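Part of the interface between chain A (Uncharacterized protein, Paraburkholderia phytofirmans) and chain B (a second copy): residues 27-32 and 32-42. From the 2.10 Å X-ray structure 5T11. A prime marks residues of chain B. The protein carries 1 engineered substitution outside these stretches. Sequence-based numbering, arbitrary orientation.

Chain A (27-32) ANYTET
Chain B 32-42: TPDAGHSAESI

Chain A ends a strand at Asn28 and continues as a loop, and Tyr29 (phi/psi -99/19°) lies against a turn and the start of a helix in chain B. The register is set by Tyr29 and Asp34′, whose CA atoms are 5.3 Å apart. Together the stretches bury 336 Å², of which Tyr29 contributes 126 Å². Its CA-to-CB bond points toward chain B, with chi1 m (-62°) and chi2 -29°. No direct hydrogen bond crosses the contact; packing and three waters join the two sides.

Thr32′ (-91/113°, chi1 m) opens a type II turn that runs to Ala35′, closed by a weak bond from Ala35′ N to Thr32′ O at 3.3 Å. Pro33′ (-57/140°, C-gamma exo) and Asp34′ (70/12°) occupy its two central positions. Pro33′ CG is 3.8 Å from Glu31 OE2; the Glu31 CA-to-CB bond points sideways, but rotamers m, t and chi3 -72° bring its end nearer. Pro33′ O and Tyr29 O, both acceptors, stand 3.7 Å apart and cannot bond directly, so water 1 donates to each, at 2.5 Å to Pro33′ O and 2.9 Å to Tyr29 O.

Asp34′ is the N-cap residue, although its side chain makes no capping bond. With chi1 m and chi2 -43°, its OD1 instead accepts from His37′ ND1 at 3.3 Å, and the N-H...acceptor angle of 163° supports the assignment. Asp34′ CB packs 3.7 Å from Tyr29 CB.

The helix begins at Ala35′, which points away, and Gly36′ follows; its repeat includes Ser38′ N to Asp34′ O at 2.9 Å and Ser41′ N to His37′ O at 3.0 Å. His37′ (chi1 m, chi2 134°) directs its CA-to-CB bond toward chain A while its end leads away. Its CB covers one face of the Tyr29 ring, 3.7 Å from the centroid and 15° off the normal, a CH-pi contact. The two rings are oblique, with centroids 5.7 Å apart and planes at 34°.

Ser38′ (chi1 m) points sideways, yet its OG comes within 3.3 Å of Tyr29 CB. Water 3 links Ser38′ OG, at 2.9 Å, to Tyr29 O, to which it donates at 3.2 Å.

Ala39′ points away. One turn after His37′, Ser41′ (chi1 m) points toward chain A, and its OG lies at the edge of the tyrosine ring, 3.6 Å from Tyr29 CE2. Water 2 joins Tyr29 OH (3.0 Å) to Ser41′ OG (2.5 Å) and donates to His37′ O (3.1 Å), tying the phenol to the helix.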

# COMPACT_ATOMS: atom_id res chain seq x y z
N ALA A 27 -29.09 -13.46 16.52
CA ALA A 27 -27.65 -13.34 16.59
C ALA A 27 -27.05 -13.07 15.21
O ALA A 27 -27.65 -13.37 14.17
CB ALA A 27 -27.04 -14.59 17.21
N ASN A 28 -25.89 -12.43 15.22
CA ASN A 28 -25.18 -12.06 13.99
C ASN A 28 -23.88 -12.85 13.95
O ASN A 28 -22.95 -12.54 14.71
CB ASN A 28 -24.92 -10.55 13.92
CG ASN A 28 -24.19 -10.14 12.64
OD1 ASN A 28 -24.04 -10.95 11.71
ND2 ASN A 28 -23.77 -8.88 12.57
N TYR A 29 -23.82 -13.88 13.12
CA TYR A 29 -22.59 -14.66 12.97
C TYR A 29 -21.80 -14.25 11.73
O TYR A 29 -20.96 -15.03 11.26
CB TYR A 29 -22.92 -16.15 12.94
CG TYR A 29 -23.56 -16.62 14.23
CD1 TYR A 29 -23.28 -15.98 15.44
CD2 TYR A 29 -24.47 -17.67 14.24
CE1 TYR A 29 -23.86 -16.38 16.61
CE2 TYR A 29 -25.06 -18.08 15.42
CZ TYR A 29 -24.75 -17.44 16.60
OH TYR A 29 -25.34 -17.85 17.77
N THR A 30 -22.06 -13.06 11.20
CA THR A 30 -21.38 -12.55 10.02
C THR A 30 -20.50 -11.37 10.38
O THR A 30 -20.57 -10.81 11.49
CB THR A 30 -22.37 -12.11 8.94
OG1 THR A 30 -22.78 -10.77 9.23
CG2 THR A 30 -23.60 -13.03 8.93
N GLU A 31 -19.69 -10.96 9.42
CA GLU A 31 -18.89 -9.75 9.55
C GLU A 31 -19.56 -8.54 8.91
O GLU A 31 -18.90 -7.52 8.70
CB GLU A 31 -17.49 -9.99 8.96
CG GLU A 31 -16.66 -10.95 9.82
CD GLU A 31 -15.34 -11.34 9.15
OE1 GLU A 31 -15.37 -12.11 8.16
OE2 GLU A 31 -14.27 -10.88 9.61
N THR A 32 -20.85 -8.62 8.58
CA THR A 32 -21.60 -7.43 8.21
C THR A 32 -22.18 -6.83 9.49
O THR A 32 -23.01 -7.48 10.15
CB THR A 32 -22.71 -7.79 7.24
OG1 THR A 32 -22.15 -8.43 6.09
CG2 THR A 32 -23.50 -6.54 6.81
N THR B 32 -12.85 -18.10 9.87
CA THR B 32 -14.12 -17.41 9.72
C THR B 32 -14.74 -17.22 11.10
O THR B 32 -15.11 -18.22 11.74
CB THR B 32 -15.06 -18.18 8.81
OG1 THR B 32 -14.41 -18.39 7.55
CG2 THR B 32 -16.35 -17.39 8.57
N PRO B 33 -14.87 -16.00 11.61
CA PRO B 33 -15.44 -15.81 12.94
C PRO B 33 -16.83 -16.42 13.04
O PRO B 33 -17.62 -16.34 12.10
CB PRO B 33 -15.49 -14.29 13.11
CG PRO B 33 -14.46 -13.73 12.11
CD PRO B 33 -14.49 -14.73 10.96
N ASP B 34 -17.10 -17.05 14.18
CA ASP B 34 -18.42 -17.58 14.55
C ASP B 34 -18.85 -18.79 13.73
O ASP B 34 -20.01 -19.19 13.82
CB ASP B 34 -19.52 -16.52 14.45
CG ASP B 34 -19.39 -15.43 15.49
OD1 ASP B 34 -19.10 -15.74 16.67
OD2 ASP B 34 -19.59 -14.26 15.13
N ALA B 35 -17.95 -19.40 12.95
CA ALA B 35 -18.38 -20.53 12.14
C ALA B 35 -18.86 -21.70 13.00
O ALA B 35 -19.78 -22.43 12.60
CB ALA B 35 -17.25 -21.00 11.20
N GLY B 36 -18.28 -21.89 14.19
CA GLY B 36 -18.79 -22.94 15.06
C GLY B 36 -20.19 -22.63 15.56
O GLY B 36 -21.03 -23.53 15.71
N HIS B 37 -20.47 -21.36 15.84
CA HIS B 37 -21.81 -20.98 16.30
C HIS B 37 -22.83 -21.13 15.17
O HIS B 37 -23.98 -21.54 15.42
CB HIS B 37 -21.80 -19.56 16.85
CG HIS B 37 -20.98 -19.41 18.10
ND1 HIS B 37 -20.08 -18.39 18.29
CD2 HIS B 37 -20.93 -20.18 19.22
CE1 HIS B 37 -19.50 -18.53 19.47
NE2 HIS B 37 -20.00 -19.61 20.05
N SER B 38 -22.43 -20.80 13.94
CA SER B 38 -23.30 -21.04 12.80
C SER B 38 -23.60 -22.51 12.64
O SER B 38 -24.74 -22.89 12.37
CB SER B 38 -22.67 -20.50 11.50
OG SER B 38 -22.62 -19.08 11.56
N ALA B 39 -22.58 -23.36 12.80
CA ALA B 39 -22.81 -24.81 12.69
C ALA B 39 -23.73 -25.30 13.80
O ALA B 39 -24.55 -26.20 13.57
CB ALA B 39 -21.50 -25.58 12.70
N GLU B 40 -23.62 -24.72 15.00
CA GLU B 40 -24.50 -25.12 16.10
C GLU B 40 -25.96 -24.81 15.76
O GLU B 40 -26.84 -25.65 15.97
CB GLU B 40 -24.11 -24.40 17.39
CG GLU B 40 -22.85 -24.88 18.06
CD GLU B 40 -22.30 -23.85 19.05
OE1 GLU B 40 -22.94 -22.78 19.19
OE2 GLU B 40 -21.25 -24.11 19.67
N SER B 41 -26.22 -23.60 15.26
CA SER B 41 -27.58 -23.20 14.92
C SER B 41 -28.15 -24.05 13.79
O SER B 41 -29.29 -24.53 13.86
CB SER B 41 -27.62 -21.72 14.52
OG SER B 41 -27.29 -20.91 15.62
N ILE B 42 -27.37 -24.23 12.72
CA ILE B 42 -27.84 -25.08 11.62
C ILE B 42 -28.06 -26.49 12.13
O ILE B 42 -29.08 -27.12 11.81
CB ILE B 42 -26.84 -25.04 10.44
CG1 ILE B 42 -26.80 -23.65 9.82
CG2 ILE B 42 -27.24 -26.07 9.37
CD1 ILE B 42 -25.51 -23.38 8.97
O HOH W 1 -18.17 -14.41 10.53
O HOH W 2 -25.94 -20.79 17.74
O HOH W 3 -20.63 -17.87 9.85